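Local atomic coordinates of N-Acetyltransferase, PseH (Campylobacter jejuni subsp. jejuni PT14, PDB entry 4XPL), a protein that transfers an acetyl group from acetyl coenzyme A to the 4-amino group of a UDP-linked sugar on the route to pseudaminic acid, which decorates flagellin. Residues K11-L16 with K52-D57; S18-L23 with Y62-Q67; I75-I80 with E112-N117; E105-A110 with N117-Y122; F139-Y142 with F148-V151. The protein carries 8 engineered substitutions. All coordinates share one frame; numbering follows the deposited sequence.

Interaction 1 of 5, residues K11-L16 with K52-D57; sequences KNFTEL and KKLHQD
Thr14 lies over one face of the His55 imidazole through its CB. Thr14 CB sits 3.8 Å from the centroid of the His55 ring and 20° off the ring normal, a CH-pi contact displaced toward the NE2 rim, where Thr14 CB and His55 NE2 are 3.6 Å apart. From CB the two branches part. The methyl, turned anti to the carbonyl carbon, reaches on across the ring toward ND1 and approaches the carbonyl oxygen of Leu54, with 3.9 Å between Thr14 CG2 and Leu54 O. The hydroxyl, set between the backbone N and the carbonyl carbon (chi1 56°), instead gives a hydrogen bond of 2.6 Å from Thr14 OG1 to Glu15 OE2, which it meets from above the carboxylate plane. An Asx turn fixes the backbone here: Thr14 N donates an almost straight hydrogen bond to Asn12 OD1 (3.0 Å).

Deeper in, Phe13 CB packs on Leu54 CD1 at 3.7 Å, and the Phe13 ring continues to Phe50 and Leu51 of helix 41-56. The contact thus joins the 3-10 turn after edge strand 8-12 to the last turn of that helix. His55 ND1 is bonded to the carbonyl oxygen of Leu51, which holds the imidazole's rotation. The result is a graded contact, apolar at its buried end and, toward solvent, a methyl-bearing carbon resting on a ring whose ND1 is tied back to its own helix.

Interaction 2 of 5, residues S18-L23 with Y62-Q67; sequences SQEIEL and YFLVFQ
Glu20 presents the flank of its side chain to Leu64, and the conformations of both residues explain the meeting. In Glu20, CG stands anti to the carbonyl carbon (chi1 -71°) and the chain runs extended beyond it, carrying the methylenes out from helix 18-25 toward the strand before the carboxylate is reached. Leu64 answers with CG anti to its own backbone N (chi1 -174°), which lifts the CD2 methyl off strand 61-67 toward the helix. That single methyl touches much of the glutamate: Leu64 CD2 is 3.9 Å from Glu20 CG and 4.0 Å from Glu20 CD.

Past the methyl, the carboxylate arrives at the rim of Phe66. Glu20 OE2 lies 3.8 Å from Phe66 CZ, near the ring plane, and the carboxylate and ring planes are 61° apart. This same oxygen forms a salt bridge with Lys11 of the neighbouring strand 8-12, while Ile71 of strand 70-78 packs against both Leu64 and Phe66.

Helix 18-25 is thereby laid on one face of the central sheet of the GNAT fold. A buried carboxylate paired with lysine and approached by the positive rim of an aromatic ring would probably remain ionised, its aliphatic stem supplying the apolar packing.

Interaction 3 of 5, residues I75-I80 with E112-N117; sequences IDFVNI and ESLKVN. Engineered in segment 112-117: Ser113 (natural residue Asn).
Strand 70-78 ends at Val78, and Ile80 just beyond it comes closest by backbone to Leu114, their CA atoms 8.2 Å apart, where helix 99-114 closes in a wider pi-type turn and Lys115 leaves it with positive phi. Across that gap one methyl does the work. Leu114 CD1 points between Phe77 and Ile80, lying 4.0 Å from Phe77 CD2 and 4.1 Å from Ile80 CD1. It comes to the ring obliquely, near the CG and CD2 side, with CB of Phe77 at a similar distance. A chi1 of -59° keeps Leu114 CG beside its own backbone N and aims the branch at the strand, while the Ile80 side chain crosses it at about a right angle.

Cys85 of strand 84-91 touches all three residues, and the Phe77 ring also meets Tyr109 of the helix. The contact joins the C-terminal end of the helix to the sheet face it covers. Because only carbon atoms meet, cohesion comes from dispersion and water exclusion, without directional bonds to fix the exact angle of approach.

Interaction 4 of 5, residues E105-A110 with N117-Y122; sequences EIIKYA and NTLKAY
Leu119 drives its forked end into the groove formed by Ile106, Ile107 and Ala110 on helix 99-114. The tight part lies at the fork: Leu119 CD1 is 3.8 Å from Ile106 CG2 and 3.8 Å from Ile107 CG1, while Leu119 CG rests 3.8 Å from Ala110 CB. Ala110 CA and Leu119 CA are 7.2 Å apart, the nearest backbone approach of the two segments. Both isoleucine side chains cross the leucine at about a right angle. The leucine's first torsion, -112°, departs from a staggered value, which suggests some strain in seating both methyls.

This is the second half of a beta-alpha-beta unit, strand 84-91, helix 99-114 and strand 118-124, in which the returning strand lies parallel to the first. Segments 105-110 and 118-122 run at 139° to each other, their axes 9.7 Å apart. Ile107 closes the groove on its partly exposed side and also rests on Asn137. Beyond it lies the solvent side, where Lys108 starts away from the strand, whereas Ile106 and Ala110 continue inward to Phe77 on strand 70-78.

Interaction 5 of 5, residues F139-Y142 with F148-V151; sequences FTIY and FYYV. Engineered in segment 148-151: Tyr150 (natural residue His), Val151 (natural residue Ile).
The carbonyl oxygen of Tyr150 takes two contacts from neighbouring residues of the strand alongside. Tyr142 N gives it a hydrogen bond of 2.9 Å, with an N-H...O angle of 151°, and Ile141 CA adds a CA-H...O contact, 3.3 Å from Tyr150 O. Ile141 and Val151 form an antiparallel non-hydrogen-bonded pair, their CG1 atoms meeting at 3.9 Å.

The Tyr142 ring then folds over the CB of Tyr150. With chi1 at 74° it swings back over the neighbouring strand, making a CH-pi contact in which Tyr150 CB lies 4.0 Å from the centroid of the Tyr142 ring, and turning an edge to Val151 O. Tyr150 and Val151 are engineered, replacing histidine and isoleucine; the Tyr150 hydroxyl bonds to Asp145. Toward the interior, Phe139 CD2 packs against Val151 CG2 at 3.8 Å.

The pair belongs to the C-terminal beta hairpin, whose strand 140-144 is one of the two outermost strands of the sheet. Strand 148-154 lies between it and strand 118-124, with Tyr134 of helix 128-136 against Val151 and Leu131 against Tyr149.

From the N terminus, interaction 1 closes the path from strand 8-12 to the end of helix 41-56. Interaction 2 opens within that span and ends beyond it, so the two cross; the Lys11-Glu20 salt bridge and the pairing of strands 8-12 and 61-67 join them. Interaction 3 follows in series, spanning strand 70-78 to the end of helix 99-114, and its strand pairs with strand 61-67. Interaction 4 crosses it, sharing Asn117 and the same helix, and closes a short return to strand 118-124. Interaction 5 closes the final hairpin, bonded to that strand through Ala121 and Val151. One sheet thus connects all five, with interactions 1 and 5 on opposite sides of the chain's centre.

Interaction 1 of 5, residues K11-L16 with K52-D57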
# COMPACT_ATOMS: atom_id res chain seq x y z
N LYS A 11 2.64 -9.69 5.53
CA LYS A 11 3.31 -9.49 6.81
C LYS A 11 3.11 -8.04 7.25
O LYS A 11 3.59 -7.12 6.62
CB LYS A 11 4.78 -9.85 6.74
CG LYS A 11 5.53 -9.75 8.07
CD LYS A 11 6.91 -10.45 7.97
CE LYS A 11 7.63 -10.44 9.28
NZ LYS A 11 8.92 -11.15 9.16
N ASN A 12 2.40 -7.87 8.37
CA ASN A 12 2.20 -6.56 8.95
C ASN A 12 3.54 -5.90 9.31
O ASN A 12 4.43 -6.51 9.93
CB ASN A 12 1.32 -6.64 10.19
CG ASN A 12 0.64 -5.30 10.52
OD1 ASN A 12 1.31 -4.26 10.58
ND2 ASN A 12 -0.69 -5.34 10.75
N PHE A 13 3.69 -4.63 8.91
CA PHE A 13 4.83 -3.82 9.32
C PHE A 13 5.10 -3.85 10.83
O PHE A 13 6.23 -3.65 11.23
CB PHE A 13 4.68 -2.35 8.87
CG PHE A 13 5.20 -2.06 7.47
CD1 PHE A 13 5.05 -2.98 6.44
CD2 PHE A 13 5.80 -0.84 7.19
CE1 PHE A 13 5.49 -2.70 5.15
CE2 PHE A 13 6.27 -0.57 5.90
CZ PHE A 13 6.11 -1.51 4.88
N THR A 14 4.07 -4.05 11.66
CA THR A 14 4.26 -4.14 13.12
C THR A 14 5.11 -5.36 13.54
O THR A 14 5.66 -5.39 14.64
CB THR A 14 2.91 -4.17 13.91
OG1 THR A 14 2.07 -5.24 13.46
CG2 THR A 14 2.15 -2.78 13.77
N GLU A 15 5.24 -6.33 12.63
CA GLU A 15 6.10 -7.51 12.86
C GLU A 15 7.41 -7.54 12.05
O GLU A 15 8.09 -8.57 12.08
CB GLU A 15 5.31 -8.77 12.54
CG GLU A 15 4.34 -9.17 13.63
CD GLU A 15 3.05 -8.42 13.56
OE1 GLU A 15 2.24 -8.75 12.67
OE2 GLU A 15 2.83 -7.55 14.43
N LEU A 16 7.75 -6.46 11.33
CA LEU A 16 9.01 -6.46 10.56
C LEU A 16 10.22 -6.69 11.43
O LEU A 16 10.30 -6.18 12.56
CB LEU A 16 9.26 -5.15 9.83
CG LEU A 16 8.25 -4.72 8.76
CD1 LEU A 16 8.74 -3.44 8.06
CD2 LEU A 16 7.96 -5.82 7.76
N LYS A 52 6.76 2.43 15.19
CA LYS A 52 6.12 2.66 16.48
C LYS A 52 4.75 3.34 16.34
O LYS A 52 3.79 2.97 17.03
CB LYS A 52 7.03 3.51 17.40
N LYS A 53 4.63 4.32 15.46
CA LYS A 53 3.31 4.94 15.22
C LYS A 53 2.29 3.94 14.68
O LYS A 53 1.14 3.94 15.11
CB LYS A 53 3.43 6.16 14.31
CG LYS A 53 3.99 7.35 15.09
CD LYS A 53 4.54 8.49 14.22
CE LYS A 53 5.29 9.48 15.11
NZ LYS A 53 6.00 10.54 14.34
N LEU A 54 2.73 3.06 13.78
CA LEU A 54 1.87 1.98 13.27
C LEU A 54 1.35 1.05 14.39
O LEU A 54 0.22 0.57 14.29
CB LEU A 54 2.58 1.15 12.19
CG LEU A 54 2.78 1.88 10.85
CD1 LEU A 54 3.34 0.93 9.84
CD2 LEU A 54 1.47 2.55 10.32
N HIS A 55 2.14 0.81 15.43
CA HIS A 55 1.68 -0.00 16.57
C HIS A 55 0.55 0.74 17.30
O HIS A 55 -0.33 0.10 17.85
CB HIS A 55 2.83 -0.32 17.56
CG HIS A 55 3.77 -1.41 17.10
ND1 HIS A 55 4.79 -1.19 16.19
CD2 HIS A 55 3.85 -2.72 17.45
CE1 HIS A 55 5.45 -2.33 15.99
NE2 HIS A 55 4.91 -3.26 16.75
N GLN A 56 0.57 2.08 17.28
CA GLN A 56 -0.36 2.93 18.04
C GLN A 56 -1.57 3.43 17.23
O GLN A 56 -2.53 3.89 17.83
CB GLN A 56 0.39 4.15 18.62
CG GLN A 56 1.55 3.80 19.56
CD GLN A 56 2.34 5.02 20.02
OE1 GLN A 56 1.79 6.09 20.22
NE2 GLN A 56 3.65 4.85 20.22
N ASP A 57 -1.52 3.34 15.90
CA ASP A 57 -2.55 3.96 15.05
C ASP A 57 -3.34 2.91 14.27
O ASP A 57 -2.88 2.42 13.24
CB ASP A 57 -1.90 4.93 14.06
CG ASP A 57 -2.92 5.86 13.38
OD1 ASP A 57 -4.15 5.69 13.55
OD2 ASP A 57 -2.46 6.78 12.66

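Interaction 2 of 5, residues S18-L23 with Y62-Q67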
# COMPACT_ATOMS: atom_id res chain seq x y z
N SER A 18 14.66 -6.49 11.55
CA SER A 18 15.64 -5.47 11.19
C SER A 18 16.12 -5.61 9.74
O SER A 18 16.37 -4.61 9.09
CB SER A 18 16.83 -5.48 12.16
OG SER A 18 17.31 -6.80 12.32
N GLN A 19 16.23 -6.84 9.25
CA GLN A 19 16.64 -7.08 7.86
C GLN A 19 15.59 -6.49 6.89
O GLN A 19 15.93 -5.81 5.92
CB GLN A 19 16.82 -8.58 7.62
CG GLN A 19 17.49 -8.94 6.29
N GLU A 20 14.32 -6.75 7.18
CA GLU A 20 13.25 -6.28 6.33
C GLU A 20 13.17 -4.76 6.36
O GLU A 20 12.99 -4.13 5.32
CB GLU A 20 11.91 -6.90 6.73
CG GLU A 20 11.79 -8.38 6.41
CD GLU A 20 10.73 -9.07 7.25
OE1 GLU A 20 10.30 -8.49 8.27
OE2 GLU A 20 10.34 -10.20 6.91
N ILE A 21 13.33 -4.18 7.55
CA ILE A 21 13.28 -2.72 7.71
C ILE A 21 14.42 -2.12 6.88
O ILE A 21 14.21 -1.23 6.06
CB ILE A 21 13.39 -2.30 9.21
CG1 ILE A 21 12.14 -2.72 9.99
CG2 ILE A 21 13.62 -0.79 9.33
CD1 ILE A 21 12.37 -3.00 11.48
N GLU A 22 15.61 -2.64 7.09
CA GLU A 22 16.80 -2.25 6.32
C GLU A 22 16.49 -2.27 4.81
O GLU A 22 16.64 -1.25 4.12
CB GLU A 22 17.94 -3.22 6.64
CG GLU A 22 19.24 -3.02 5.88
CD GLU A 22 20.07 -1.85 6.40
OE1 GLU A 22 21.18 -1.68 5.85
OE2 GLU A 22 19.66 -1.12 7.34
N LEU A 23 16.04 -3.43 4.33
CA LEU A 23 15.75 -3.66 2.91
C LEU A 23 14.75 -2.68 2.32
O LEU A 23 15.05 -1.99 1.34
CB LEU A 23 15.24 -5.09 2.71
CG LEU A 23 14.96 -5.61 1.29
CD1 LEU A 23 16.26 -5.97 0.57
CD2 LEU A 23 14.03 -6.82 1.33
N TYR A 62 0.20 -1.13 7.15
CA TYR A 62 1.13 -1.41 6.08
C TYR A 62 1.49 -2.88 6.12
O TYR A 62 1.69 -3.42 7.20
CB TYR A 62 2.41 -0.57 6.28
CG TYR A 62 2.30 0.89 5.88
CD1 TYR A 62 1.44 1.75 6.54
CD2 TYR A 62 3.06 1.40 4.84
CE1 TYR A 62 1.33 3.07 6.17
CE2 TYR A 62 2.96 2.74 4.46
CZ TYR A 62 2.10 3.55 5.12
OH TYR A 62 1.98 4.87 4.78
N PHE A 63 1.60 -3.49 4.95
CA PHE A 63 1.98 -4.87 4.79
C PHE A 63 3.12 -5.04 3.80
O PHE A 63 3.15 -4.39 2.72
CB PHE A 63 0.77 -5.65 4.30
CG PHE A 63 -0.37 -5.71 5.31
CD1 PHE A 63 -0.33 -6.62 6.34
CD2 PHE A 63 -1.46 -4.90 5.19
CE1 PHE A 63 -1.36 -6.73 7.24
CE2 PHE A 63 -2.50 -4.98 6.11
CZ PHE A 63 -2.44 -5.90 7.12
N LEU A 64 4.04 -5.92 4.17
CA LEU A 64 5.03 -6.45 3.23
C LEU A 64 4.35 -7.66 2.58
O LEU A 64 3.86 -8.54 3.31
CB LEU A 64 6.31 -6.80 3.97
CG LEU A 64 7.56 -7.24 3.21
CD1 LEU A 64 7.98 -6.17 2.25
CD2 LEU A 64 8.70 -7.59 4.15
N VAL A 65 4.35 -7.72 1.26
CA VAL A 65 3.68 -8.79 0.53
C VAL A 65 4.68 -9.82 0.02
O VAL A 65 5.65 -9.47 -0.65
CB VAL A 65 2.87 -8.24 -0.64
CG1 VAL A 65 2.12 -9.40 -1.40
CG2 VAL A 65 1.88 -7.14 -0.12
N PHE A 66 4.40 -11.09 0.32
CA PHE A 66 5.21 -12.18 -0.10
C PHE A 66 4.47 -13.06 -1.12
O PHE A 66 3.25 -13.31 -1.02
CB PHE A 66 5.59 -13.06 1.09
CG PHE A 66 6.57 -12.42 2.06
CD1 PHE A 66 6.16 -11.45 2.94
CD2 PHE A 66 7.88 -12.85 2.13
CE1 PHE A 66 7.04 -10.89 3.85
CE2 PHE A 66 8.78 -12.28 3.02
CZ PHE A 66 8.33 -11.28 3.88
N GLN A 67 5.24 -13.57 -2.08
CA GLN A 67 4.75 -14.57 -3.01
C GLN A 67 5.74 -15.73 -2.87
O GLN A 67 6.92 -15.57 -3.15
CB GLN A 67 4.74 -14.00 -4.43
CG GLN A 67 4.38 -15.01 -5.55
CD GLN A 67 4.55 -14.43 -6.95
OE1 GLN A 67 5.68 -14.14 -7.39
NE2 GLN A 67 3.43 -14.26 -7.67

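Interaction 3 of 5, residues I75-I80 with E112-N117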
# COMPACT_ATOMS: atom_id res chain seq x y z
N ILE A 75 2.01 -2.92 0.46
CA ILE A 75 0.72 -2.26 0.33
C ILE A 75 0.34 -1.55 1.61
O ILE A 75 0.85 -1.89 2.66
CB ILE A 75 -0.40 -3.26 -0.11
CG1 ILE A 75 -0.61 -4.36 0.93
CG2 ILE A 75 -0.08 -3.85 -1.49
CD1 ILE A 75 -1.85 -5.27 0.65
N ASP A 76 -0.53 -0.55 1.51
CA ASP A 76 -0.93 0.18 2.66
C ASP A 76 -2.34 0.68 2.55
O ASP A 76 -2.89 0.93 1.43
CB ASP A 76 0.03 1.33 3.01
CG ASP A 76 -0.04 2.48 2.05
OD1 ASP A 76 -0.87 3.38 2.27
OD2 ASP A 76 0.74 2.46 1.09
N PHE A 77 -2.92 0.84 3.74
CA PHE A 77 -4.26 1.35 3.93
C PHE A 77 -4.18 2.44 4.99
O PHE A 77 -3.63 2.21 6.05
CB PHE A 77 -5.17 0.22 4.40
CG PHE A 77 -5.11 -1.01 3.55
CD1 PHE A 77 -4.18 -2.01 3.81
CD2 PHE A 77 -6.02 -1.19 2.52
CE1 PHE A 77 -4.14 -3.14 3.02
CE2 PHE A 77 -6.01 -2.33 1.77
CZ PHE A 77 -5.08 -3.31 1.99
N VAL A 78 -4.63 3.65 4.66
CA VAL A 78 -4.59 4.76 5.57
C VAL A 78 -5.97 5.43 5.58
O VAL A 78 -6.82 5.19 4.68
CB VAL A 78 -3.43 5.73 5.22
CG1 VAL A 78 -2.10 4.96 5.18
CG2 VAL A 78 -3.65 6.49 3.87
N ASN A 79 -6.19 6.23 6.62
CA ASN A 79 -7.48 6.88 6.86
C ASN A 79 -8.58 5.84 6.91
O ASN A 79 -9.65 6.01 6.34
CB ASN A 79 -7.79 7.93 5.79
CG ASN A 79 -6.78 9.05 5.75
OD1 ASN A 79 -6.57 9.75 6.72
ND2 ASN A 79 -6.17 9.24 4.60
N ILE A 80 -8.30 4.73 7.58
CA ILE A 80 -9.27 3.66 7.66
C ILE A 80 -10.41 4.07 8.57
O ILE A 80 -10.19 4.51 9.71
CB ILE A 80 -8.68 2.35 8.21
CG1 ILE A 80 -7.52 1.89 7.35
CG2 ILE A 80 -9.79 1.30 8.34
CD1 ILE A 80 -6.68 0.76 8.00
N GLU A 112 -12.76 -7.75 2.41
CA GLU A 112 -12.99 -8.93 3.22
C GLU A 112 -12.54 -8.81 4.69
O GLU A 112 -13.19 -9.36 5.58
CB GLU A 112 -12.34 -10.18 2.60
CG GLU A 112 -12.96 -10.57 1.25
CD GLU A 112 -12.45 -11.91 0.73
OE1 GLU A 112 -11.86 -12.70 1.52
OE2 GLU A 112 -12.63 -12.17 -0.49
N SER A 113 -11.44 -8.10 4.92
CA SER A 113 -10.86 -7.98 6.26
C SER A 113 -11.23 -6.66 6.93
O SER A 113 -11.78 -6.66 8.02
CB SER A 113 -9.35 -8.17 6.18
OG SER A 113 -9.08 -9.52 5.85
N LEU A 114 -10.98 -5.53 6.28
CA LEU A 114 -11.47 -4.24 6.84
C LEU A 114 -12.99 -4.06 6.67
O LEU A 114 -13.63 -3.33 7.41
CB LEU A 114 -10.75 -3.05 6.18
CG LEU A 114 -9.23 -2.97 6.28
CD1 LEU A 114 -8.63 -1.80 5.44
CD2 LEU A 114 -8.76 -2.90 7.72
N LYS A 115 -13.55 -4.73 5.66
CA LYS A 115 -14.99 -4.68 5.39
C LYS A 115 -15.49 -3.27 5.07
O LYS A 115 -16.62 -2.91 5.44
CB LYS A 115 -15.79 -5.33 6.52
CG LYS A 115 -15.43 -6.85 6.64
CD LYS A 115 -16.19 -7.55 7.74
CE LYS A 115 -15.66 -8.97 7.94
NZ LYS A 115 -16.62 -9.78 8.75
N VAL A 116 -14.67 -2.48 4.38
CA VAL A 116 -15.11 -1.13 3.91
C VAL A 116 -15.93 -1.28 2.63
O VAL A 116 -15.75 -2.21 1.88
CB VAL A 116 -13.90 -0.18 3.66
CG1 VAL A 116 -13.09 0.01 4.95
CG2 VAL A 116 -13.01 -0.70 2.55
N ASN A 117 -16.83 -0.35 2.38
CA ASN A 117 -17.55 -0.35 1.11
C ASN A 117 -16.84 0.42 0.00
O ASN A 117 -17.08 0.14 -1.18
CB ASN A 117 -18.95 0.22 1.25
CG ASN A 117 -19.80 -0.05 0.01
OD1 ASN A 117 -19.74 -1.16 -0.57
ND2 ASN A 117 -20.53 0.97 -0.45

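Interaction 4 of 5, residues E105-A110 with N117-Y122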
# COMPACT_ATOMS: atom_id res chain seq x y z
N GLU A 105 -4.58 -8.11 -3.71
CA GLU A 105 -4.46 -8.14 -2.27
C GLU A 105 -5.09 -6.94 -1.57
O GLU A 105 -5.72 -7.08 -0.52
CB GLU A 105 -3.00 -8.26 -1.83
CG GLU A 105 -2.35 -9.55 -2.25
CD GLU A 105 -3.08 -10.79 -1.74
OE1 GLU A 105 -3.36 -10.86 -0.53
OE2 GLU A 105 -3.37 -11.68 -2.56
N ILE A 106 -4.90 -5.76 -2.14
CA ILE A 106 -5.48 -4.54 -1.60
C ILE A 106 -7.00 -4.64 -1.56
O ILE A 106 -7.62 -4.34 -0.54
CB ILE A 106 -5.07 -3.27 -2.41
CG1 ILE A 106 -3.62 -2.86 -2.07
CG2 ILE A 106 -6.04 -2.07 -2.14
CD1 ILE A 106 -2.89 -2.18 -3.17
N ILE A 107 -7.60 -5.03 -2.67
CA ILE A 107 -9.06 -5.08 -2.78
C ILE A 107 -9.64 -6.17 -1.89
O ILE A 107 -10.61 -5.92 -1.13
CB ILE A 107 -9.50 -5.22 -4.28
CG1 ILE A 107 -9.03 -3.99 -5.08
CG2 ILE A 107 -10.98 -5.41 -4.38
CD1 ILE A 107 -9.16 -4.10 -6.58
N LYS A 108 -9.03 -7.36 -1.93
CA LYS A 108 -9.45 -8.43 -1.05
C LYS A 108 -9.39 -8.02 0.42
O LYS A 108 -10.37 -8.17 1.16
CB LYS A 108 -8.61 -9.70 -1.30
CG LYS A 108 -9.06 -10.90 -0.50
CD LYS A 108 -8.29 -12.18 -0.92
CE LYS A 108 -8.74 -13.40 -0.11
NZ LYS A 108 -8.21 -14.70 -0.67
N TYR A 109 -8.25 -7.50 0.85
CA TYR A 109 -8.09 -7.12 2.25
C TYR A 109 -9.07 -6.02 2.66
O TYR A 109 -9.70 -6.08 3.70
CB TYR A 109 -6.64 -6.66 2.55
CG TYR A 109 -6.40 -6.56 4.03
CD1 TYR A 109 -5.99 -7.66 4.75
CD2 TYR A 109 -6.55 -5.35 4.71
CE1 TYR A 109 -5.78 -7.59 6.13
CE2 TYR A 109 -6.35 -5.27 6.09
CZ TYR A 109 -5.95 -6.38 6.78
OH TYR A 109 -5.71 -6.31 8.15
N ALA A 110 -9.20 -5.01 1.83
CA ALA A 110 -10.16 -3.94 2.14
C ALA A 110 -11.60 -4.43 2.23
O ALA A 110 -12.33 -4.11 3.19
CB ALA A 110 -10.06 -2.85 1.08
N ASN A 117 -16.83 -0.35 2.38
CA ASN A 117 -17.55 -0.35 1.11
C ASN A 117 -16.84 0.42 0.00
O ASN A 117 -17.08 0.14 -1.18
CB ASN A 117 -18.95 0.22 1.25
CG ASN A 117 -19.80 -0.05 0.01
OD1 ASN A 117 -19.74 -1.16 -0.57
ND2 ASN A 117 -20.53 0.97 -0.45
N THR A 118 -16.03 1.42 0.38
CA THR A 118 -15.34 2.27 -0.60
C THR A 118 -13.81 2.29 -0.40
O THR A 118 -13.32 2.60 0.68
CB THR A 118 -15.91 3.71 -0.54
OG1 THR A 118 -17.34 3.65 -0.66
CG2 THR A 118 -15.34 4.60 -1.65
N LEU A 119 -13.10 1.97 -1.48
CA LEU A 119 -11.64 2.07 -1.59
C LEU A 119 -11.30 3.29 -2.40
O LEU A 119 -11.78 3.45 -3.52
CB LEU A 119 -11.05 0.85 -2.30
CG LEU A 119 -10.19 -0.15 -1.58
CD1 LEU A 119 -9.64 -1.13 -2.64
CD2 LEU A 119 -9.03 0.45 -0.74
N LYS A 120 -10.43 4.14 -1.86
CA LYS A 120 -10.06 5.39 -2.51
C LYS A 120 -8.54 5.53 -2.63
O LYS A 120 -7.76 4.99 -1.83
CB LYS A 120 -10.62 6.59 -1.72
CG LYS A 120 -12.12 6.51 -1.42
CD LYS A 120 -12.59 7.68 -0.54
CE LYS A 120 -12.08 7.52 0.88
NZ LYS A 120 -12.09 8.79 1.64
N ALA A 121 -8.12 6.26 -3.64
CA ALA A 121 -6.72 6.63 -3.77
C ALA A 121 -6.61 7.95 -4.48
O ALA A 121 -7.56 8.40 -5.11
CB ALA A 121 -5.93 5.55 -4.53
N TYR A 122 -5.43 8.55 -4.40
CA TYR A 122 -5.09 9.68 -5.25
C TYR A 122 -3.66 9.49 -5.75
O TYR A 122 -2.83 8.89 -5.06
CB TYR A 122 -5.25 11.01 -4.53
CG TYR A 122 -4.43 11.15 -3.28
CD1 TYR A 122 -4.83 10.54 -2.10
CD2 TYR A 122 -3.25 11.90 -3.28
CE1 TYR A 122 -4.09 10.66 -0.94
CE2 TYR A 122 -2.48 12.02 -2.12
CZ TYR A 122 -2.91 11.39 -0.95
OH TYR A 122 -2.19 11.50 0.22

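Interaction 5 of 5, residues F139-Y142 with F148-V151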
# COMPACT_ATOMS: atom_id res chain seq x y z
N PHE A 139 -11.60 1.00 -11.03
CA PHE A 139 -11.60 2.30 -10.40
C PHE A 139 -12.11 3.39 -11.35
O PHE A 139 -11.97 3.30 -12.56
CB PHE A 139 -10.20 2.67 -9.85
CG PHE A 139 -9.86 1.96 -8.57
CD1 PHE A 139 -9.42 0.64 -8.59
CD2 PHE A 139 -10.03 2.59 -7.35
CE1 PHE A 139 -9.13 -0.02 -7.43
CE2 PHE A 139 -9.74 1.93 -6.19
CZ PHE A 139 -9.27 0.63 -6.23
N THR A 140 -12.74 4.39 -10.77
CA THR A 140 -13.23 5.49 -11.56
C THR A 140 -12.72 6.81 -10.94
O THR A 140 -12.64 6.96 -9.73
CB THR A 140 -14.77 5.38 -11.76
OG1 THR A 140 -15.45 5.37 -10.52
CG2 THR A 140 -15.15 4.08 -12.48
N ILE A 141 -12.29 7.73 -11.81
CA ILE A 141 -11.83 9.05 -11.39
C ILE A 141 -13.05 9.87 -11.00
O ILE A 141 -13.90 10.16 -11.83
CB ILE A 141 -11.08 9.78 -12.52
CG1 ILE A 141 -9.81 9.05 -12.93
CG2 ILE A 141 -10.72 11.24 -12.10
CD1 ILE A 141 -9.26 9.61 -14.27
N TYR A 142 -13.12 10.28 -9.73
CA TYR A 142 -14.25 11.11 -9.24
C TYR A 142 -13.91 12.58 -8.90
O TYR A 142 -14.81 13.38 -8.59
CB TYR A 142 -14.88 10.45 -8.02
CG TYR A 142 -14.08 10.55 -6.74
CD1 TYR A 142 -13.06 9.66 -6.48
CD2 TYR A 142 -14.34 11.57 -5.79
CE1 TYR A 142 -12.32 9.74 -5.31
CE2 TYR A 142 -13.59 11.65 -4.60
CZ TYR A 142 -12.61 10.71 -4.37
OH TYR A 142 -11.84 10.75 -3.26
N PHE A 148 -3.42 16.05 -8.52
CA PHE A 148 -3.87 14.66 -8.37
C PHE A 148 -5.13 14.32 -9.15
O PHE A 148 -5.98 15.18 -9.41
CB PHE A 148 -4.11 14.36 -6.89
CG PHE A 148 -2.90 14.59 -6.01
CD1 PHE A 148 -1.79 13.75 -6.10
CD2 PHE A 148 -2.87 15.63 -5.08
CE1 PHE A 148 -0.67 13.94 -5.29
CE2 PHE A 148 -1.76 15.84 -4.27
CZ PHE A 148 -0.64 14.99 -4.38
N TYR A 149 -5.24 13.05 -9.54
CA TYR A 149 -6.53 12.44 -9.81
C TYR A 149 -6.92 11.67 -8.57
O TYR A 149 -6.06 11.03 -7.95
CB TYR A 149 -6.49 11.47 -10.99
CG TYR A 149 -6.23 12.10 -12.32
CD1 TYR A 149 -7.01 13.16 -12.79
CD2 TYR A 149 -5.21 11.63 -13.14
CE1 TYR A 149 -6.76 13.74 -14.02
CE2 TYR A 149 -4.97 12.19 -14.36
CZ TYR A 149 -5.73 13.25 -14.80
OH TYR A 149 -5.47 13.81 -16.03
N TYR A 150 -8.21 11.66 -8.28
CA TYR A 150 -8.76 10.95 -7.12
C TYR A 150 -9.65 9.84 -7.67
O TYR A 150 -10.52 10.11 -8.51
CB TYR A 150 -9.60 11.92 -6.25
CG TYR A 150 -8.79 13.02 -5.61
CD1 TYR A 150 -8.51 14.18 -6.30
CD2 TYR A 150 -8.31 12.89 -4.30
CE1 TYR A 150 -7.74 15.20 -5.73
CE2 TYR A 150 -7.55 13.90 -3.71
CZ TYR A 150 -7.26 15.05 -4.45
OH TYR A 150 -6.50 16.04 -3.87
N VAL A 151 -9.41 8.58 -7.23
CA VAL A 151 -10.17 7.44 -7.74
C VAL A 151 -10.86 6.67 -6.63
O VAL A 151 -10.46 6.73 -5.44
CB VAL A 151 -9.28 6.45 -8.59
CG1 VAL A 151 -8.70 7.15 -9.77
CG2 VAL A 151 -8.18 5.84 -7.74